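Local structure of putative alpha-L-fucosidase (Bacteroides thetaiotaomicron, 3EYP) at residues G217-W221 with D415-I419; I383-I387 with A418-K422; R207-N211 with Y236-G242; V386-R392 with K443-H449. The protein probably hydrolyses alpha-L-fucosidic bonds and belongs to glycoside hydrolase family 29. One frame throughout, in Å; residues are numbered along the deposited sequence.

Contact 1 of 4, residues G217-W221 with D415-I419; sequences GDPCW and DKQAI
The Trp221 indole and Ala418 meet face-on. One face of the indole carries the Ala418 methyl, CB, and the Pro219 ring carbon CB, both set toward the rim. Ala418 CB makes a CH-pi contact with the six-membered ring. It lies 3.9 Å from the ring centroid and 20° off the ring normal. At the edge of the same ring, near its plane, Trp221 CZ2 is 4.0 Å from Gln417 OE1. The Gln417 amide is turned 60° against the indole. It also crosses the Pro219 ring obliquely, with Gln417 NE2 3.7 Å from Pro219 CD. Pro219 CB in turn touches Ala418 CB at 3.9 Å. The peptide bond before Pro219 is cis. Pro219 packs against both Gln417 and Ala418, and all three gather around Trp221.

The polar part lies beside this apolar patch. Lys416 NZ donates to Asp218 OD1 at 2.7 Å, and the pair forms a salt bridge. OD1 uses its syn lone pair, on the side of the other oxygen. The Lys416 chain bends at chi2 and chi3, which turns its amine toward the carboxylate. The second oxygen, Asp218 OD2, accepts from a water at 2.7 Å. That water is weakly bonded to Gln417 N.

Trp396 of the neighbouring strand 393-401 pairs with Lys416 by backbone, and Asp415 and Lys416 fit a G1 beta bulge there. The contact is a domain seam: a loop of the TIM-barrel fucosidase domain packs on a loop of the F5/8 type C beta-sandwich domain.

Contact 2 of 4, residues I383-I387 with A418-K422; sequences IEEVI and AIGHK
Glu385 and Gly420 hold each other with two hydrogen bonds. Glu385 N donates to Gly420 O at 2.8 Å, and Gly420 N donates to Glu385 OE1 at 2.9 Å. The carboxylate oxygen is met on its anti side, somewhat out of plane. The Glu385 chain runs extended from a CG placed opposite the backbone N (chi1 -151°), which carries OE1 over to Gly420. Waters add two bridges: one links Glu385 OE1 to Ile419 N, the other links Glu385 O to His421 O.

These bonds sit where strand 380-385 runs out beside the start of strand 423-432, its antiparallel neighbour in one sheet of the F5/8 type C sandwich.

Charge pairing lies on the Glu384 side. Lys422 NZ donates to Glu384 OE2 at 3.0 Å in a salt bridge, the two chains running side by side. Glu384 OE1 accepts from Thr450 OG1. An alanine here would probably leave Lys422 without this carboxylate and Thr450 without its acceptor.

The remaining contacts are apolar or of side chain on backbone. Ile383 and Ile419 cross at about a right angle, CG2 to CG2 3.8 Å apart. Ile387 CG2 lies 3.5 Å from Gly420 C, and Ile387 CD1 is 4.0 Å from His421 CD2.

Contact 3 of 4, residues R207-N211 with Y236-G242; sequences RWMGN and YKGLNEG
Leu239 O is gripped by two nitrogens of Arg207. NE donates to Leu239 O at 2.9 Å and NH2 to the same oxygen at 3.1 Å, a side-on grip. The oxygen lies in the guanidinium plane, but NH2 sits above the carbonyl plane. Arg207 CG occupies the crowded position between the backbone N and carbonyl carbon (chi1 66°), and the chain runs extended to NE. NH1 also bonds Ile250 O, and NH2 bonds Trp221 O. A leucine in its place would probably leave Leu239 O, Ile250 O and Trp221 O without these donors.

Asn240 ND2 donates to Met209 O at 2.9 Å, with a nearly straight N-H...O angle of 160°. It also bonds Glu215 O, as does Asn211 ND2. Asn211 ND2 further donates to Tyr236 OH at 3.0 Å, while Asn211 OD1 accepts from Ala213 N. Gly210 O lies in plane at the Tyr236 ring edge, 3.3 Å from CE1. Gly210 itself lies close against that ring at positive phi. Leu239 CB lies 3.5 Å from Trp208 O, a buried oxygen that finds no partner in the model.

Here the long loop after barrel strand 193-195 is pinned to helix 236-240. Loops at the C-terminal end of the strands of a TIM barrel typically line the active site; a glycerol beside Trp208, probably from crystallisation, may mark a pocket.

Contact 4 of 4, residues V386-R392 with K443-H449; sequences VIELGHR and KACPAIH
The loop joining strands 380-385 and 393-401 of the F5/8 type C sandwich wraps over the chain that leads into strand 447-454. Arg392 is its anchor. NE donates to Cys445 O at 2.8 Å, head-on to the carbonyl, and NH1 donates to Cys445 SG at 3.4 Å. The sulfur lies in the guanidinium plane. The chain bends at chi3 (80°), which turns the group back over residues 444 to 447. Ala444 CB covers one guanidinium face, and Ala447 CB touches Arg392 CD at 3.7 Å. On the loop's own side NH2 donates to Leu389 O, and it also bonds Ala4 O near the N-terminus.

Backbone bonds hold both ends of the loop 386-392. Val386 N donates to Ala447 O at 3.0 Å, and Lys443 N donates to Arg392 O at 2.8 Å.

Val386 CG2 sits over the centre of the His449 ring, 3.6 Å from its centroid and 14° off the normal, a CH-pi contact. His449 ND1 is bonded to Thr355 O. A water joins Glu388 OE1, which accepts from it at 2.6 Å, to Ile387 N and, weakly, to His449 NE2.

Every guanidinium nitrogen thus has an acceptor among carbonyl oxygens and the Cys445 sulfur. These dipoles, with no carboxylate among the partners described, probably stabilise the Arg392 charge and fix the rotation of the group.

Contacts 2 and 4 are closest, with centres about 7 Å apart. They share Val386 and Ile387, and Glu385 OE2 lies 2.9 Å from Arg392 N, a probable hydrogen bond. Contact 1 continues the loop of contact 2 through Ala418 and Ile419, with centres about 10 Å apart. It reaches contact 4 where Trp221 CE3 lies 3.6 Å from His391 ND1. It also reaches contact 3, where Trp221 N and Glu241 O are 2.7 Å apart. Contact 1 therefore connects the sandwich contacts to the barrel contact, which does not touch contacts 2 or 4. A glycerol, probably from crystallisation, lies about 3 Å from the Trp208 side chain, and glycerol is also found about 3 Å from the Lys422 side chain.

Contact 1 of 4, residues G217-W221 with D415-I419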
loop_
_atom_site.group_PDB
_atom_site.type_symbol
_atom_site.label_atom_id
_atom_site.label_comp_id
_atom_site.label_asym_id
_atom_site.label_seq_id
_atom_site.Cartn_x
_atom_site.Cartn_y
_atom_site.Cartn_z
ATOM N N GLY A 217 -9.022 -1.003 -8.218
ATOM C CA GLY A 217 -10.354 -1.130 -8.752
ATOM C C GLY A 217 -11.465 -0.735 -7.806
ATOM O O GLY A 217 -11.275 -0.596 -6.566
ATOM N N ASP A 218 -12.643 -0.582 -8.399
ATOM C CA ASP A 218 -13.880 -0.439 -7.598
ATOM C C ASP A 218 -14.850 -1.462 -8.185
ATOM O O ASP A 218 -15.351 -1.292 -9.299
ATOM C CB ASP A 218 -14.379 0.997 -7.658
ATOM C CG ASP A 218 -15.621 1.227 -6.877
ATOM O OD1 ASP A 218 -16.082 2.386 -6.848
ATOM O OD2 ASP A 218 -16.184 0.263 -6.332
ATOM N N PRO A 219 -15.073 -2.577 -7.491
ATOM C CA PRO A 219 -14.531 -2.932 -6.201
ATOM C C PRO A 219 -13.094 -3.397 -6.316
ATOM O O PRO A 219 -12.577 -3.650 -7.396
ATOM C CB PRO A 219 -15.385 -4.117 -5.770
ATOM C CG PRO A 219 -15.752 -4.759 -7.111
ATOM C CD PRO A 219 -15.985 -3.614 -8.018
ATOM N N CYS A 220 -12.483 -3.512 -5.148
ATOM C CA CYS A 220 -11.203 -4.147 -5.027
ATOM C C CYS A 220 -11.257 -5.116 -3.849
ATOM O O CYS A 220 -11.178 -4.707 -2.711
ATOM C CB CYS A 220 -10.102 -3.081 -4.822
ATOM S SG CYS A 220 -8.438 -3.803 -4.698
ATOM N N TRP A 221 -11.347 -6.400 -4.150
ATOM C CA TRP A 221 -11.361 -7.441 -3.117
ATOM C C TRP A 221 -9.945 -7.834 -2.725
ATOM O O TRP A 221 -8.990 -7.725 -3.533
ATOM C CB TRP A 221 -12.131 -8.685 -3.573
ATOM C CG TRP A 221 -13.443 -8.374 -4.186
ATOM C CD1 TRP A 221 -13.703 -8.285 -5.516
ATOM C CD2 TRP A 221 -14.670 -8.040 -3.513
ATOM N NE1 TRP A 221 -15.013 -7.942 -5.713
ATOM C CE2 TRP A 221 -15.634 -7.802 -4.510
ATOM C CE3 TRP A 221 -15.059 -7.954 -2.177
ATOM C CZ2 TRP A 221 -16.947 -7.443 -4.209
ATOM C CZ3 TRP A 221 -16.390 -7.603 -1.881
ATOM C CH2 TRP A 221 -17.302 -7.364 -2.884
ATOM N N ASP A 415 -25.236 1.463 -4.209
ATOM C CA ASP A 415 -25.010 0.106 -4.658
ATOM C C ASP A 415 -23.521 -0.134 -4.837
ATOM O O ASP A 415 -23.075 -0.738 -5.832
ATOM C CB ASP A 415 -25.784 -0.113 -5.969
ATOM C CG ASP A 415 -27.319 -0.017 -5.780
ATOM O OD1 ASP A 415 -27.808 -0.297 -4.655
ATOM O OD2 ASP A 415 -28.003 0.376 -6.760
ATOM N N LYS A 416 -22.775 0.346 -3.834
ATOM C CA LYS A 416 -21.358 0.048 -3.682
ATOM C C LYS A 416 -21.208 -1.409 -3.310
ATOM O O LYS A 416 -22.128 -2.046 -2.844
ATOM C CB LYS A 416 -20.689 0.953 -2.661
ATOM C CG LYS A 416 -20.763 2.440 -2.986
ATOM C CD LYS A 416 -20.425 2.709 -4.377
ATOM C CE LYS A 416 -18.940 2.708 -4.634
ATOM N NZ LYS A 416 -18.669 2.680 -6.129
ATOM N N GLN A 417 -20.047 -1.970 -3.599
ATOM C CA GLN A 417 -19.858 -3.402 -3.360
ATOM C C GLN A 417 -18.949 -3.766 -2.182
ATOM O O GLN A 417 -19.442 -4.163 -1.121
ATOM C CB GLN A 417 -19.376 -4.060 -4.616
ATOM C CG GLN A 417 -20.367 -4.061 -5.728
ATOM C CD GLN A 417 -19.787 -4.761 -6.939
ATOM O OE1 GLN A 417 -19.437 -5.946 -6.900
ATOM N NE2 GLN A 417 -19.666 -4.044 -7.995
ATOM N N ALA A 418 -17.631 -3.597 -2.366
ATOM C CA ALA A 418 -16.655 -3.911 -1.274
ATOM C C ALA A 418 -16.609 -2.863 -0.205
ATOM O O ALA A 418 -16.874 -1.674 -0.417
ATOM C CB ALA A 418 -15.210 -4.124 -1.828
ATOM N N ILE A 419 -16.245 -3.357 0.970
ATOM C CA ILE A 419 -15.784 -2.538 2.038
ATOM C C ILE A 419 -14.353 -2.859 2.410
ATOM O O ILE A 419 -13.451 -2.051 2.218
ATOM C CB ILE A 419 -16.659 -2.612 3.293
ATOM C CG1 ILE A 419 -18.116 -2.191 2.982
ATOM C CG2 ILE A 419 -16.069 -1.670 4.303
ATOM C CD1 ILE A 419 -19.119 -2.343 4.177
HETATM O O HOH W 1 -16.834 -1.037 -4.060
#

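Contact 2 of 4, residues I383-I387 with A418-K422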
loop_
_atom_site.group_PDB
_atom_site.type_symbol
_atom_site.label_atom_id
_atom_site.label_comp_id
_atom_site.label_asym_id
_atom_site.label_seq_id
_atom_site.Cartn_x
_atom_site.Cartn_y
_atom_site.Cartn_z
ATOM N N ILE A 383 -16.077 3.932 5.534
ATOM C CA ILE A 383 -16.604 2.754 6.165
ATOM C C ILE A 383 -15.491 1.699 6.218
ATOM O O ILE A 383 -14.714 1.566 5.276
ATOM C CB ILE A 383 -17.889 2.278 5.389
ATOM C CG1 ILE A 383 -18.645 1.189 6.149
ATOM C CG2 ILE A 383 -17.598 1.777 3.958
ATOM C CD1 ILE A 383 -20.049 1.053 5.608
ATOM N N GLU A 384 -15.406 1.030 7.359
ATOM C CA GLU A 384 -14.360 0.023 7.674
ATOM C C GLU A 384 -14.933 -1.256 8.238
ATOM O O GLU A 384 -15.652 -1.264 9.221
ATOM C CB GLU A 384 -13.337 0.587 8.675
ATOM C CG GLU A 384 -12.658 1.852 8.190
ATOM C CD GLU A 384 -11.806 2.531 9.257
ATOM O OE1 GLU A 384 -11.849 2.154 10.444
ATOM O OE2 GLU A 384 -11.069 3.464 8.907
ATOM N N GLU A 385 -14.577 -2.345 7.586
ATOM C CA GLU A 385 -14.995 -3.693 7.944
ATOM C C GLU A 385 -14.002 -4.342 8.893
ATOM O O GLU A 385 -12.808 -3.960 8.978
ATOM C CB GLU A 385 -15.145 -4.540 6.646
ATOM C CG GLU A 385 -16.146 -5.634 6.717
ATOM C CD GLU A 385 -16.521 -6.194 5.322
ATOM O OE1 GLU A 385 -15.750 -5.953 4.345
ATOM O OE2 GLU A 385 -17.580 -6.881 5.220
ATOM N N VAL A 386 -14.528 -5.291 9.666
ATOM C CA VAL A 386 -13.710 -6.117 10.549
ATOM C C VAL A 386 -13.044 -7.184 9.683
ATOM O O VAL A 386 -13.561 -8.227 9.476
ATOM C CB VAL A 386 -14.579 -6.789 11.701
ATOM C CG1 VAL A 386 -13.702 -7.645 12.633
ATOM C CG2 VAL A 386 -15.311 -5.701 12.519
ATOM N N ILE A 387 -11.855 -6.894 9.187
ATOM C CA ILE A 387 -11.284 -7.724 8.133
ATOM C C ILE A 387 -10.837 -9.102 8.521
ATOM O O ILE A 387 -10.807 -10.009 7.707
ATOM C CB ILE A 387 -10.182 -6.980 7.326
ATOM C CG1 ILE A 387 -9.016 -6.562 8.215
ATOM C CG2 ILE A 387 -10.809 -5.833 6.599
ATOM C CD1 ILE A 387 -7.830 -5.891 7.400
ATOM N N ALA A 418 -17.631 -3.597 -2.366
ATOM C CA ALA A 418 -16.655 -3.911 -1.274
ATOM C C ALA A 418 -16.609 -2.863 -0.205
ATOM O O ALA A 418 -16.874 -1.674 -0.417
ATOM C CB ALA A 418 -15.210 -4.124 -1.828
ATOM N N ILE A 419 -16.245 -3.357 0.970
ATOM C CA ILE A 419 -15.784 -2.538 2.038
ATOM C C ILE A 419 -14.353 -2.859 2.410
ATOM O O ILE A 419 -13.451 -2.051 2.218
ATOM C CB ILE A 419 -16.659 -2.612 3.293
ATOM C CG1 ILE A 419 -18.116 -2.191 2.982
ATOM C CG2 ILE A 419 -16.069 -1.670 4.303
ATOM C CD1 ILE A 419 -19.119 -2.343 4.177
ATOM N N GLY A 420 -14.163 -4.042 2.931
ATOM C CA GLY A 420 -12.866 -4.429 3.453
ATOM C C GLY A 420 -12.271 -3.475 4.490
ATOM O O GLY A 420 -12.938 -2.961 5.409
ATOM N N HIS A 421 -10.989 -3.206 4.304
ATOM C CA HIS A 421 -10.210 -2.447 5.290
ATOM C C HIS A 421 -10.700 -1.061 5.463
ATOM O O HIS A 421 -10.802 -0.511 6.564
ATOM C CB HIS A 421 -8.682 -2.426 4.900
ATOM C CG HIS A 421 -7.843 -1.663 5.865
ATOM N ND1 HIS A 421 -7.212 -0.488 5.523
ATOM C CD2 HIS A 421 -7.549 -1.887 7.172
ATOM C CE1 HIS A 421 -6.544 -0.032 6.571
ATOM N NE2 HIS A 421 -6.719 -0.869 7.574
ATOM N N LYS A 422 -10.995 -0.464 4.344
ATOM C CA LYS A 422 -11.412 0.938 4.308
ATOM C C LYS A 422 -11.963 1.211 2.918
ATOM O O LYS A 422 -11.445 0.702 1.929
ATOM C CB LYS A 422 -10.231 1.873 4.572
ATOM C CG LYS A 422 -10.633 3.337 4.798
ATOM C CD LYS A 422 -9.348 4.260 4.879
ATOM C CE LYS A 422 -8.439 3.790 5.918
ATOM N NZ LYS A 422 -8.742 4.346 7.294
HETATM O O HOH W 2 -16.475 -6.243 1.926
HETATM O O HOH W 3 -10.835 -2.169 8.791
#

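Contact 3 of 4, residues R207-N211 with Y236-G242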
loop_
_atom_site.group_PDB
_atom_site.type_symbol
_atom_site.label_atom_id
_atom_site.label_comp_id
_atom_site.label_asym_id
_atom_site.label_seq_id
_atom_site.Cartn_x
_atom_site.Cartn_y
_atom_site.Cartn_z
ATOM N N ARG A 207 -0.318 -8.559 -3.592
ATOM C CA ARG A 207 -0.223 -8.559 -5.041
ATOM C C ARG A 207 -0.123 -7.184 -5.649
ATOM O O ARG A 207 -0.500 -6.171 -5.052
ATOM C CB ARG A 207 -1.497 -9.232 -5.631
ATOM C CG ARG A 207 -2.824 -8.452 -5.397
ATOM C CD ARG A 207 -4.068 -9.156 -6.066
ATOM N NE ARG A 207 -5.184 -8.236 -6.298
ATOM C CZ ARG A 207 -6.301 -8.175 -5.565
ATOM N NH1 ARG A 207 -6.416 -8.882 -4.454
ATOM N NH2 ARG A 207 -7.258 -7.297 -5.864
ATOM N N TRP A 208 0.286 -7.187 -6.911
ATOM C CA TRP A 208 0.106 -6.027 -7.785
ATOM C C TRP A 208 -1.354 -5.838 -8.238
ATOM O O TRP A 208 -2.161 -6.744 -8.243
ATOM C CB TRP A 208 1.006 -6.122 -9.017
ATOM C CG TRP A 208 1.144 -4.843 -9.749
ATOM C CD1 TRP A 208 1.304 -3.595 -9.219
ATOM C CD2 TRP A 208 1.191 -4.691 -11.169
ATOM N NE1 TRP A 208 1.428 -2.671 -10.238
ATOM C CE2 TRP A 208 1.370 -3.327 -11.440
ATOM C CE3 TRP A 208 1.090 -5.590 -12.241
ATOM C CZ2 TRP A 208 1.467 -2.833 -12.756
ATOM C CZ3 TRP A 208 1.197 -5.110 -13.532
ATOM C CH2 TRP A 208 1.387 -3.758 -13.778
ATOM N N MET A 209 -1.669 -4.616 -8.653
ATOM C CA MET A 209 -3.033 -4.293 -9.012
ATOM C C MET A 209 -3.192 -3.817 -10.440
ATOM O O MET A 209 -4.150 -3.179 -10.780
ATOM C CB MET A 209 -3.662 -3.281 -8.061
ATOM C CG MET A 209 -2.695 -2.361 -7.455
ATOM S SD MET A 209 -1.798 -1.271 -8.545
ATOM C CE MET A 209 -3.085 -0.097 -8.914
ATOM N N GLY A 210 -2.179 -4.073 -11.225
ATOM C CA GLY A 210 -2.198 -3.939 -12.661
ATOM C C GLY A 210 -1.929 -2.612 -13.350
ATOM O O GLY A 210 -1.904 -2.570 -14.573
ATOM N N ASN A 211 -1.780 -1.533 -12.601
ATOM C CA ASN A 211 -1.286 -0.238 -13.133
ATOM C C ASN A 211 -0.370 0.525 -12.176
ATOM O O ASN A 211 -0.222 0.161 -11.016
ATOM C CB ASN A 211 -2.422 0.671 -13.616
ATOM C CG ASN A 211 -3.269 1.207 -12.471
ATOM O OD1 ASN A 211 -2.821 2.070 -11.737
ATOM N ND2 ASN A 211 -4.518 0.659 -12.296
ATOM N N TYR A 236 -5.829 -8.265 -15.917
ATOM C CA TYR A 236 -5.904 -6.899 -15.355
ATOM C C TYR A 236 -6.986 -6.841 -14.309
ATOM O O TYR A 236 -6.776 -6.376 -13.201
ATOM C CB TYR A 236 -6.199 -5.821 -16.430
ATOM C CG TYR A 236 -6.274 -4.420 -15.856
ATOM C CD1 TYR A 236 -5.121 -3.744 -15.459
ATOM C CD2 TYR A 236 -7.466 -3.780 -15.681
ATOM C CE1 TYR A 236 -5.177 -2.480 -14.908
ATOM C CE2 TYR A 236 -7.521 -2.500 -15.137
ATOM C CZ TYR A 236 -6.370 -1.861 -14.762
ATOM O OH TYR A 236 -6.400 -0.598 -14.236
ATOM N N LYS A 237 -8.169 -7.321 -14.673
ATOM C CA LYS A 237 -9.305 -7.174 -13.770
ATOM C C LYS A 237 -9.101 -7.985 -12.512
ATOM O O LYS A 237 -9.313 -7.527 -11.411
ATOM C CB LYS A 237 -10.597 -7.578 -14.439
ATOM C CG LYS A 237 -11.774 -7.464 -13.526
ATOM C CD LYS A 237 -12.981 -8.180 -14.142
ATOM C CE LYS A 237 -13.935 -7.244 -14.787
ATOM N NZ LYS A 237 -15.243 -8.016 -15.040
ATOM N N GLY A 238 -8.628 -9.194 -12.701
ATOM C CA GLY A 238 -8.316 -10.098 -11.598
ATOM C C GLY A 238 -7.336 -9.506 -10.601
ATOM O O GLY A 238 -7.360 -9.811 -9.406
ATOM N N LEU A 239 -6.447 -8.658 -11.108
ATOM C CA LEU A 239 -5.469 -8.027 -10.241
ATOM C C LEU A 239 -6.018 -6.753 -9.671
ATOM O O LEU A 239 -5.845 -6.457 -8.506
ATOM C CB LEU A 239 -4.149 -7.774 -10.983
ATOM C CG LEU A 239 -3.266 -8.971 -11.382
ATOM C CD1 LEU A 239 -2.006 -8.503 -12.094
ATOM C CD2 LEU A 239 -2.887 -9.769 -10.156
ATOM N N ASN A 240 -6.629 -5.959 -10.522
ATOM C CA ASN A 240 -7.050 -4.607 -10.156
ATOM C C ASN A 240 -8.309 -4.627 -9.225
ATOM O O ASN A 240 -8.429 -3.841 -8.316
ATOM C CB ASN A 240 -7.318 -3.773 -11.421
ATOM C CG ASN A 240 -7.595 -2.332 -11.148
ATOM O OD1 ASN A 240 -8.742 -1.878 -11.341
ATOM N ND2 ASN A 240 -6.534 -1.545 -10.739
ATOM N N GLU A 241 -9.239 -5.516 -9.539
ATOM C CA GLU A 241 -10.512 -5.680 -8.779
ATOM C C GLU A 241 -10.517 -6.838 -7.823
ATOM O O GLU A 241 -11.268 -6.879 -6.853
ATOM C CB GLU A 241 -11.702 -5.781 -9.733
ATOM C CG GLU A 241 -11.893 -4.439 -10.471
ATOM C CD GLU A 241 -13.088 -4.336 -11.410
ATOM O OE1 GLU A 241 -13.979 -5.205 -11.331
ATOM O OE2 GLU A 241 -13.106 -3.371 -12.226
ATOM N N GLY A 242 -9.743 -7.839 -8.178
ATOM C CA GLY A 242 -9.700 -9.047 -7.455
ATOM C C GLY A 242 -11.000 -9.779 -7.779
ATOM O O GLY A 242 -11.680 -9.437 -8.724
#

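Contact 4 of 4, residues V386-R392 with K443-H449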
loop_
_atom_site.group_PDB
_atom_site.type_symbol
_atom_site.label_atom_id
_atom_site.label_comp_id
_atom_site.label_asym_id
_atom_site.label_seq_id
_atom_site.Cartn_x
_atom_site.Cartn_y
_atom_site.Cartn_z
ATOM N N VAL A 386 -14.528 -5.291 9.666
ATOM C CA VAL A 386 -13.710 -6.117 10.549
ATOM C C VAL A 386 -13.044 -7.184 9.683
ATOM O O VAL A 386 -13.561 -8.227 9.476
ATOM C CB VAL A 386 -14.579 -6.789 11.701
ATOM C CG1 VAL A 386 -13.702 -7.645 12.633
ATOM C CG2 VAL A 386 -15.311 -5.701 12.519
ATOM N N ILE A 387 -11.855 -6.894 9.187
ATOM C CA ILE A 387 -11.284 -7.724 8.133
ATOM C C ILE A 387 -10.837 -9.102 8.521
ATOM O O ILE A 387 -10.807 -10.009 7.707
ATOM C CB ILE A 387 -10.182 -6.980 7.326
ATOM C CG1 ILE A 387 -9.016 -6.562 8.215
ATOM C CG2 ILE A 387 -10.809 -5.833 6.599
ATOM C CD1 ILE A 387 -7.830 -5.891 7.400
ATOM N N GLU A 388 -10.503 -9.266 9.793
ATOM C CA GLU A 388 -10.209 -10.600 10.355
ATOM C C GLU A 388 -11.380 -11.561 10.126
ATOM O O GLU A 388 -11.218 -12.787 10.110
ATOM C CB GLU A 388 -9.935 -10.502 11.863
ATOM C CG GLU A 388 -8.703 -9.725 12.226
ATOM C CD GLU A 388 -8.949 -8.229 12.425
ATOM O OE1 GLU A 388 -10.041 -7.708 12.059
ATOM O OE2 GLU A 388 -8.043 -7.562 12.977
ATOM N N LEU A 389 -12.558 -10.989 9.911
ATOM C CA LEU A 389 -13.789 -11.783 9.837
ATOM C C LEU A 389 -14.206 -11.991 8.388
ATOM O O LEU A 389 -15.203 -12.643 8.087
ATOM C CB LEU A 389 -14.925 -11.130 10.632
ATOM C CG LEU A 389 -14.777 -11.243 12.158
ATOM C CD1 LEU A 389 -15.974 -10.659 12.882
ATOM C CD2 LEU A 389 -14.518 -12.709 12.561
ATOM N N GLY A 390 -13.421 -11.417 7.483
ATOM C CA GLY A 390 -13.609 -11.653 6.036
ATOM C C GLY A 390 -14.367 -10.574 5.335
ATOM O O GLY A 390 -14.841 -9.655 5.958
ATOM N N HIS A 391 -14.403 -10.646 3.996
ATOM C CA HIS A 391 -15.310 -9.823 3.214
ATOM C C HIS A 391 -16.726 -10.380 3.445
ATOM O O HIS A 391 -17.106 -11.452 2.937
ATOM C CB HIS A 391 -15.029 -9.846 1.709
ATOM C CG HIS A 391 -13.945 -8.891 1.261
ATOM N ND1 HIS A 391 -14.106 -7.516 1.241
ATOM C CD2 HIS A 391 -12.738 -9.136 0.703
ATOM C CE1 HIS A 391 -13.002 -6.955 0.751
ATOM N NE2 HIS A 391 -12.156 -7.921 0.421
ATOM N N ARG A 392 -17.513 -9.601 4.169
ATOM C CA ARG A 392 -18.864 -10.059 4.577
ATOM C C ARG A 392 -19.941 -9.357 3.813
ATOM O O ARG A 392 -20.790 -9.960 3.209
ATOM C CB ARG A 392 -19.052 -9.816 6.082
ATOM C CG ARG A 392 -18.036 -10.552 6.890
ATOM C CD ARG A 392 -18.105 -10.225 8.354
ATOM N NE ARG A 392 -19.173 -10.937 9.032
ATOM C CZ ARG A 392 -19.115 -12.193 9.455
ATOM N NH1 ARG A 392 -20.173 -12.715 10.049
ATOM N NH2 ARG A 392 -18.048 -12.944 9.252
ATOM N N LYS A 443 -22.344 -12.036 2.107
ATOM C CA LYS A 443 -22.110 -13.455 2.300
ATOM C C LYS A 443 -22.328 -13.843 3.769
ATOM O O LYS A 443 -22.490 -15.026 4.102
ATOM C CB LYS A 443 -20.685 -13.819 1.945
ATOM C CG LYS A 443 -20.365 -13.615 0.503
ATOM C CD LYS A 443 -18.874 -13.768 0.278
ATOM C CE LYS A 443 -18.432 -15.214 0.425
ATOM N NZ LYS A 443 -16.979 -15.343 0.622
ATOM N N ALA A 444 -22.317 -12.825 4.624
ATOM C CA ALA A 444 -22.593 -13.023 6.050
ATOM C C ALA A 444 -23.081 -11.754 6.743
ATOM O O ALA A 444 -23.072 -10.670 6.193
ATOM C CB ALA A 444 -21.384 -13.615 6.793
ATOM N N CYS A 445 -23.534 -11.926 7.969
ATOM C CA CYS A 445 -24.065 -10.790 8.726
ATOM C C CYS A 445 -22.955 -9.746 8.789
ATOM O O CYS A 445 -21.809 -10.106 8.863
ATOM C CB CYS A 445 -24.522 -11.161 10.123
ATOM S SG CYS A 445 -23.292 -11.842 11.166
ATOM N N PRO A 446 -23.297 -8.472 8.769
ATOM C CA PRO A 446 -22.280 -7.389 8.797
ATOM C C PRO A 446 -21.448 -7.334 10.058
ATOM O O PRO A 446 -21.895 -7.675 11.150
ATOM C CB PRO A 446 -23.105 -6.116 8.698
ATOM C CG PRO A 446 -24.518 -6.503 8.947
ATOM C CD PRO A 446 -24.671 -7.957 8.695
ATOM N N ALA A 447 -20.222 -6.887 9.868
ATOM C CA ALA A 447 -19.280 -6.612 10.964
ATOM C C ALA A 447 -18.464 -5.386 10.604
ATOM O O ALA A 447 -17.560 -5.482 9.769
ATOM C CB ALA A 447 -18.369 -7.808 11.178
ATOM N N ILE A 448 -18.874 -4.239 11.149
ATOM C CA ILE A 448 -18.356 -2.925 10.744
ATOM C C ILE A 448 -17.758 -2.118 11.910
ATOM O O ILE A 448 -18.436 -1.787 12.922
ATOM C CB ILE A 448 -19.458 -2.119 10.025
ATOM C CG1 ILE A 448 -19.921 -2.907 8.774
ATOM C CG2 ILE A 448 -18.943 -0.682 9.641
ATOM C CD1 ILE A 448 -21.337 -2.624 8.319
ATOM N N HIS A 449 -16.496 -1.766 11.730
ATOM C CA HIS A 449 -15.726 -1.089 12.768
ATOM C C HIS A 449 -16.131 0.367 12.852
ATOM O O HIS A 449 -16.313 0.927 13.923
ATOM C CB HIS A 449 -14.199 -1.133 12.489
ATOM C CG HIS A 449 -13.502 -2.313 13.069
ATOM N ND1 HIS A 449 -13.506 -2.580 14.426
ATOM C CD2 HIS A 449 -12.692 -3.243 12.503
ATOM C CE1 HIS A 449 -12.795 -3.674 14.657
ATOM N NE2 HIS A 449 -12.272 -4.082 13.513
HETATM O O HOH W 4 -10.353 -5.141 11.542
HETATM O O HOH W 5 -15.840 -13.411 1.774
#